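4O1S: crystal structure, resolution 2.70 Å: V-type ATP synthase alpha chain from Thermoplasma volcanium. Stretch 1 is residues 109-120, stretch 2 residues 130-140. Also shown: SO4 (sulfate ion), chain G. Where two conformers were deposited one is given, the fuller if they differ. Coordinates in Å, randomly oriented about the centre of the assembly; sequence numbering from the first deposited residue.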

ATOM      1  N   MET A 109     -11.310  -5.983  -4.017  1.00 30.23           N
ATOM      2  CA  MET A 109     -10.868  -6.224  -2.662  1.00 26.90           C
ATOM      3  C   MET A 109     -10.004  -7.446  -2.631  1.00 23.60           C
ATOM      4  O   MET A 109     -10.257  -8.439  -3.334  1.00 29.99           O
ATOM      5  N   ALA A 110      -8.977  -7.361  -1.807  1.00 15.72           N
ATOM      6  CA  ALA A 110      -8.093  -8.479  -1.586  1.00 20.57           C
ATOM      7  C   ALA A 110      -8.910  -9.772  -1.347  1.00 28.38           C
ATOM      8  O   ALA A 110      -8.615 -10.855  -1.883  1.00 37.21           O
ATOM      9  N   SER A 111      -9.985  -9.642  -0.588  1.00 31.04           N
ATOM     10  CA  SER A 111     -10.829 -10.793  -0.312  1.00 29.76           C
ATOM     11  C   SER A 111     -11.629 -11.270  -1.525  1.00 30.51           C
ATOM     12  O   SER A 111     -12.237 -12.322  -1.456  1.00 34.11           O
ATOM     13  N   ASN A 112     -11.640 -10.524  -2.632  1.00 24.96           N
ATOM     14  CA  ASN A 112     -12.348 -11.021  -3.830  1.00 26.35           C
ATOM     15  C   ASN A 112     -11.416 -11.369  -4.970  1.00 31.08           C
ATOM     16  O   ASN A 112     -11.819 -11.957  -5.980  1.00 27.26           O
ATOM     17  N   LEU A 113     -10.163 -10.979  -4.804  1.00 30.28           N
ATOM     18  CA  LEU A 113      -9.123 -11.404  -5.710  1.00 30.68           C
ATOM     19  C   LEU A 113      -9.110 -12.938  -5.916  1.00 33.27           C
ATOM     20  O   LEU A 113      -9.315 -13.721  -4.971  1.00 46.90           O
ATOM     21  N   LYS A 114      -8.892 -13.359  -7.158  1.00 26.50           N
ATOM     22  CA  LYS A 114      -8.750 -14.778  -7.485  1.00 27.30           C
ATOM     23  C   LYS A 114      -7.362 -15.021  -8.043  1.00 30.45           C
ATOM     24  O   LYS A 114      -6.802 -14.149  -8.702  1.00 30.05           O
ATOM     25  N   VAL A 115      -6.801 -16.199  -7.790  1.00 29.55           N
ATOM     26  CA  VAL A 115      -5.596 -16.572  -8.508  1.00 32.24           C
ATOM     27  C   VAL A 115      -5.942 -16.512  -9.981  1.00 37.06           C
ATOM     28  O   VAL A 115      -7.095 -16.758 -10.379  1.00 36.12           O
ATOM     29  N   GLY A 116      -4.954 -16.135 -10.780  1.00 34.94           N
ATOM     30  CA  GLY A 116      -5.187 -15.915 -12.192  1.00 37.38           C
ATOM     31  C   GLY A 116      -5.344 -14.445 -12.531  1.00 33.93           C
ATOM     32  O   GLY A 116      -4.880 -14.007 -13.586  1.00 32.22           O
ATOM     33  N   ASP A 117      -5.973 -13.685 -11.634  1.00 30.37           N
ATOM     34  CA  ASP A 117      -6.125 -12.237 -11.802  1.00 31.99           C
ATOM     35  C   ASP A 117      -4.827 -11.470 -12.108  1.00 33.25           C
ATOM     36  O   ASP A 117      -3.768 -11.770 -11.560  1.00 37.94           O
ATOM     37  N   MET A 118      -4.921 -10.477 -12.995  1.00 32.81           N
ATOM     38  CA  MET A 118      -3.763  -9.654 -13.360  1.00 25.63           C
ATOM     39  C   MET A 118      -3.793  -8.337 -12.609  1.00 31.60           C
ATOM     40  O   MET A 118      -4.673  -7.494 -12.840  1.00 43.02           O
ATOM     41  N   ILE A 119      -2.849  -8.154 -11.691  1.00 28.46           N
ATOM     42  CA  ILE A 119      -2.910  -6.957 -10.878  1.00 30.35           C
ATOM     43  C   ILE A 119      -1.913  -5.919 -11.339  1.00 28.52           C
ATOM     44  O   ILE A 119      -0.894  -6.247 -11.935  1.00 25.40           O
ATOM     45  N   ALA A 120      -2.250  -4.667 -11.076  1.00 27.47           N
ATOM     46  CA  ALA A 120      -1.465  -3.527 -11.508  1.00 27.58           C
ATOM     47  C   ALA A 120      -0.175  -3.375 -10.694  1.00 34.24           C
ATOM     48  O   ALA A 120      -0.186  -3.346  -9.459  1.00 37.26           O
ATOM     49  N   THR A 130       2.359  -2.362 -15.741  1.00 23.52           N
ATOM     50  CA  THR A 130       2.373  -3.788 -15.961  1.00 25.78           C
ATOM     51  C   THR A 130       1.285  -4.498 -15.157  1.00 26.05           C
ATOM     52  O   THR A 130       0.931  -4.058 -14.070  1.00 26.84           O
ATOM     53  N   PHE A 131       0.734  -5.573 -15.723  1.00 24.03           N
ATOM     54  CA  PHE A 131      -0.253  -6.371 -15.021  1.00 28.18           C
ATOM     55  C   PHE A 131       0.195  -7.798 -14.893  1.00 36.48           C
ATOM     56  O   PHE A 131       0.389  -8.511 -15.876  1.00 44.00           O
ATOM     57  N   ASP A 132       0.336  -8.198 -13.645  1.00 34.58           N
ATOM     58  CA  ASP A 132       0.991  -9.434 -13.292  1.00 33.76           C
ATOM     59  C   ASP A 132      -0.058 -10.419 -12.766  1.00 30.38           C
ATOM     60  O   ASP A 132      -0.907 -10.057 -11.938  1.00 27.21           O
ATOM     61  N   ARG A 133      -0.020 -11.647 -13.268  1.00 34.21           N
ATOM     62  CA  ARG A 133      -0.974 -12.660 -12.832  1.00 35.08           C
ATOM     63  C   ARG A 133      -0.668 -13.033 -11.389  1.00 36.58           C
ATOM     64  O   ARG A 133       0.498 -13.265 -11.033  1.00 31.26           O
ATOM     65  N   VAL A 134      -1.696 -13.071 -10.541  1.00 33.91           N
ATOM     66  CA  VAL A 134      -1.458 -13.600  -9.218  1.00 30.90           C
ATOM     67  C   VAL A 134      -1.367 -15.126  -9.272  1.00 29.76           C
ATOM     68  O   VAL A 134      -2.220 -15.811  -9.866  1.00 26.88           O
ATOM     69  N   LYS A 135      -0.266 -15.602  -8.688  1.00 20.59           N
ATOM     70  CA  LYS A 135       0.124 -16.992  -8.611  1.00 25.46           C
ATOM     71  C   LYS A 135      -0.529 -17.602  -7.380  1.00 34.23           C
ATOM     72  O   LYS A 135      -0.976 -18.755  -7.389  1.00 30.91           O
ATOM     73  N   SER A 136      -0.564 -16.828  -6.301  1.00 35.81           N
ATOM     74  CA  SER A 136      -1.084 -17.358  -5.059  1.00 39.27           C
ATOM     75  C   SER A 136      -1.628 -16.296  -4.121  1.00 33.68           C
ATOM     76  O   SER A 136      -1.146 -15.169  -4.091  1.00 34.44           O
ATOM     77  N   ILE A 137      -2.636 -16.686  -3.353  1.00 30.59           N
ATOM     78  CA  ILE A 137      -3.252 -15.827  -2.354  1.00 29.55           C
ATOM     79  C   ILE A 137      -3.404 -16.623  -1.079  1.00 28.29           C
ATOM     80  O   ILE A 137      -3.916 -17.742  -1.097  1.00 21.84           O
ATOM     81  N   ALA A 138      -2.927 -16.067   0.027  1.00 34.89           N
ATOM     82  CA  ALA A 138      -2.977 -16.773   1.310  1.00 32.81           C
ATOM     83  C   ALA A 138      -3.787 -15.974   2.311  1.00 34.00           C
ATOM     84  O   ALA A 138      -3.603 -14.747   2.442  1.00 37.63           O
ATOM     85  N   TYR A 139      -4.686 -16.659   3.010  1.00 28.23           N
ATOM     86  CA  TYR A 139      -5.448 -16.027   4.086  1.00 25.76           C
ATOM     87  C   TYR A 139      -4.871 -16.474   5.422  1.00 26.63           C
ATOM     88  O   TYR A 139      -4.636 -17.661   5.643  1.00 36.23           O
ATOM     89  N   GLU A 140      -4.612 -15.518   6.303  1.00 24.22           N
ATOM     90  CA  GLU A 140      -4.007 -15.833   7.589  1.00 24.32           C
ATOM     91  C   GLU A 140      -4.698 -15.090   8.733  1.00 30.58           C
ATOM     92  O   GLU A 140      -4.893 -13.869   8.687  1.00 29.77           O
TER

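The backbone frame comes first, because it fixes where the side chains go. Strand 118-120 runs antiparallel to strand 130-140, with Ile119 N to Asp132 O at 2.7 Å and Asp132 N to Ile119 O at 2.9 Å. Beyond it, Gly116 N donates to Val134 O (2.9 Å, 174°) and Val134 N to Asp117 O (2.7 Å).

Apolar packing divides by sheet face. Met118 (m, t, chi3 91°), Ala120, Phe131 (m) and Arg133 share one face: Met118 CB lies 3.9 Å from Phe131 CB, and Ala120 CB 3.6 Å from Phe131 CE1. Ile119 (p, t) occupies the other face with Asp132, and its CG2 reaches Val134 CG1 at 3.8 Å. Farther along, Leu113 (t, p) and Ile137 (m, t) both point toward the opposite stretch, meeting at 3.9 Å between Leu113 CB and Ile137 CD1. Val134, chi1 off-well at -8°, contacts Val115 (m) through CG2, 3.5 Å from Val115 CA.

Among polar groups, the Arg133 guanidinium (chi1 m) has Met118 SD over one face; its NH1 approaches Gly116 O at 2.8 Å, but the angle is too poor for a hydrogen bond. Asp117 (m) instead braces its own turn, OD2 accepting from Lys114 N at 2.8 Å. Sulfate O4 accepts from Met109 N at 2.8 Å, away from the interface.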

ATOM      1  CB  MET A 109     -12.058  -6.404  -1.721  1.00 31.15           C
ATOM      2  CG  MET A 109     -12.816  -5.107  -1.511  1.00 38.21           C
ATOM      3  SD  MET A 109     -13.870  -5.204  -0.066  1.00 45.80           S
ATOM      4  CE  MET A 109     -14.978  -6.469  -0.652  1.00 19.28           C
ATOM      5  CB  ALA A 110      -7.169  -8.151  -0.412  1.00 24.85           C
ATOM      6  CB  SER A 111     -11.768 -10.489   0.845  1.00 29.06           C
ATOM      7  OG  SER A 111     -12.612  -9.405   0.513  1.00 41.87           O
ATOM      8  CB  ASN A 112     -13.406 -10.039  -4.316  1.00 29.58           C
ATOM      9  CG  ASN A 112     -14.540  -9.885  -3.337  1.00 36.32           C
ATOM     10  OD1 ASN A 112     -14.952 -10.852  -2.688  1.00 46.86           O
ATOM     11  ND2 ASN A 112     -15.039  -8.664  -3.204  1.00 29.48           N
ATOM     12  CB  LEU A 113      -7.801 -10.922  -5.151  1.00 32.85           C
ATOM     13  CG  LEU A 113      -6.695 -10.725  -6.165  1.00 37.84           C
ATOM     14  CD1 LEU A 113      -7.175  -9.738  -7.224  1.00 32.48           C
ATOM     15  CD2 LEU A 113      -5.448 -10.231  -5.411  1.00 37.31           C
ATOM     16  CB  LYS A 114      -9.755 -15.211  -8.549  1.00 23.19           C
ATOM     17  CG  LYS A 114     -11.152 -14.605  -8.439  1.00 34.88           C
ATOM     18  CD  LYS A 114     -11.908 -15.044  -7.183  1.00 52.19           C
ATOM     19  CE  LYS A 114     -13.319 -14.420  -7.131  1.00 60.65           C
ATOM     20  NZ  LYS A 114     -13.984 -14.605  -5.803  1.00 63.75           N
ATOM     21  CB  VAL A 115      -5.086 -17.972  -8.147  1.00 30.06           C
ATOM     22  CG1 VAL A 115      -4.886 -18.069  -6.652  1.00 34.73           C
ATOM     23  CG2 VAL A 115      -6.052 -19.049  -8.643  1.00 27.10           C
ATOM     24  CB  ASP A 117      -6.831 -11.624 -10.585  1.00 32.63           C
ATOM     25  CG  ASP A 117      -8.291 -12.048 -10.491  1.00 35.55           C
ATOM     26  OD1 ASP A 117      -8.762 -12.693 -11.462  1.00 37.28           O
ATOM     27  OD2 ASP A 117      -8.964 -11.729  -9.474  1.00 31.80           O
ATOM     28  CB  MET A 118      -3.720  -9.413 -14.872  1.00 20.31           C
ATOM     29  CG  MET A 118      -3.459 -10.686 -15.638  1.00 28.49           C
ATOM     30  SD  MET A 118      -3.618 -10.529 -17.415  1.00 49.00           S
ATOM     31  CE  MET A 118      -1.941 -10.102 -17.842  1.00 82.94           C
ATOM     32  CB  ILE A 119      -2.793  -7.246  -9.366  1.00 27.26           C
ATOM     33  CG1 ILE A 119      -1.427  -7.809  -9.005  1.00 20.37           C
ATOM     34  CG2 ILE A 119      -3.879  -8.211  -8.929  1.00 21.17           C
ATOM     35  CD1 ILE A 119      -1.258  -7.922  -7.479  1.00 15.65           C
ATOM     36  CB  ALA A 120      -2.312  -2.257 -11.418  1.00 23.22           C
ATOM     37  CB  THR A 130       3.783  -4.410 -15.756  1.00 35.81           C
ATOM     38  OG1 THR A 130       3.853  -5.096 -14.506  1.00 47.56           O
ATOM     39  CG2 THR A 130       4.861  -3.359 -15.849  1.00 27.20           C
ATOM     40  CB  PHE A 131      -1.606  -6.286 -15.680  1.00 27.46           C
ATOM     41  CG  PHE A 131      -2.141  -4.915 -15.693  1.00 35.62           C
ATOM     42  CD1 PHE A 131      -2.998  -4.493 -14.695  1.00 38.10           C
ATOM     43  CD2 PHE A 131      -1.744  -4.015 -16.683  1.00 35.29           C
ATOM     44  CE1 PHE A 131      -3.482  -3.200 -14.697  1.00 42.66           C
ATOM     45  CE2 PHE A 131      -2.223  -2.712 -16.698  1.00 33.79           C
ATOM     46  CZ  PHE A 131      -3.090  -2.303 -15.705  1.00 39.22           C
ATOM     47  CB  ASP A 132       2.047  -9.124 -12.230  1.00 33.10           C
ATOM     48  CG  ASP A 132       3.107 -10.167 -12.158  1.00 36.76           C
ATOM     49  OD1 ASP A 132       2.921 -11.214 -12.842  1.00 42.01           O
ATOM     50  OD2 ASP A 132       4.099  -9.928 -11.417  1.00 30.13           O
ATOM     51  CB  ARG A 133      -0.899 -13.906 -13.720  1.00 36.00           C
ATOM     52  CG  ARG A 133      -1.362 -13.609 -15.132  0.54 38.44           C
ATOM     53  CD  ARG A 133      -1.460 -14.835 -16.017  0.54 39.93           C
ATOM     54  NE  ARG A 133      -2.358 -14.558 -17.135  0.54 39.85           N
ATOM     55  CZ  ARG A 133      -3.671 -14.760 -17.091  0.54 33.06           C
ATOM     56  NH1 ARG A 133      -4.217 -15.266 -15.992  0.54 34.68           N
ATOM     57  NH2 ARG A 133      -4.434 -14.471 -18.138  0.54 21.14           N
ATOM     58  CB  VAL A 134      -2.403 -13.053  -8.113  1.00 27.39           C
ATOM     59  CG1 VAL A 134      -3.262 -11.927  -8.632  1.00 30.93           C
ATOM     60  CG2 VAL A 134      -3.216 -14.162  -7.449  1.00 21.63           C
ATOM     61  CB  LYS A 135       1.641 -17.025  -8.441  1.00 27.38           C
ATOM     62  CG  LYS A 135       2.300 -18.380  -8.316  1.00 33.85           C
ATOM     63  CD  LYS A 135       3.763 -18.172  -7.891  1.00 45.16           C
ATOM     64  CE  LYS A 135       4.565 -19.469  -7.952  1.00 57.11           C
ATOM     65  NZ  LYS A 135       5.948 -19.274  -7.418  1.00 60.46           N
ATOM     66  CB  SER A 136      -0.002 -18.129  -4.329  1.00 39.12           C
ATOM     67  OG  SER A 136       0.340 -17.399  -3.176  1.00 44.60           O
ATOM     68  CB  ILE A 137      -4.645 -15.375  -2.795  1.00 28.85           C
ATOM     69  CG1 ILE A 137      -4.563 -14.649  -4.142  1.00 25.76           C
ATOM     70  CG2 ILE A 137      -5.228 -14.469  -1.765  1.00 21.73           C
ATOM     71  CD1 ILE A 137      -5.888 -14.309  -4.729  1.00 23.05           C
ATOM     72  CB  ALA A 138      -1.579 -17.000   1.846  1.00 25.31           C
ATOM     73  CB  TYR A 139      -6.936 -16.382   3.990  1.00 27.69           C
ATOM     74  CG  TYR A 139      -7.568 -16.029   2.659  1.00 36.32           C
ATOM     75  CD1 TYR A 139      -7.175 -14.909   1.971  1.00 35.33           C
ATOM     76  CD2 TYR A 139      -8.557 -16.821   2.096  1.00 51.54           C
ATOM     77  CE1 TYR A 139      -7.734 -14.585   0.769  1.00 40.13           C
ATOM     78  CE2 TYR A 139      -9.127 -16.500   0.875  1.00 57.68           C
ATOM     79  CZ  TYR A 139      -8.701 -15.374   0.212  1.00 50.65           C
ATOM     80  OH  TYR A 139      -9.229 -15.014  -1.018  1.00 57.48           O
ATOM     81  CB  GLU A 140      -2.522 -15.488   7.553  1.00 17.47           C
ATOM     82  CG  GLU A 140      -1.739 -16.075   8.698  1.00 34.02           C
ATOM     83  CD  GLU A 140      -0.273 -15.634   8.705  1.00 40.82           C
ATOM     84  OE1 GLU A 140       0.353 -15.542   7.620  1.00 36.33           O
ATOM     85  OE2 GLU A 140       0.250 -15.376   9.809  1.00 42.06           O
TER
HETATM   86  S   SO4 G 205     -15.003  -5.315  -4.792  1.00 97.94           S
HETATM   87  O1  SO4 G 205     -15.502  -5.813  -6.083  1.00 98.48           O
HETATM   88  O2  SO4 G 205     -14.318  -4.024  -4.950  1.00103.30           O
HETATM   89  O3  SO4 G 205     -16.119  -5.076  -3.867  1.00 99.14           O
HETATM   90  O4  SO4 G 205     -14.074  -6.324  -4.267  1.00 89.77           O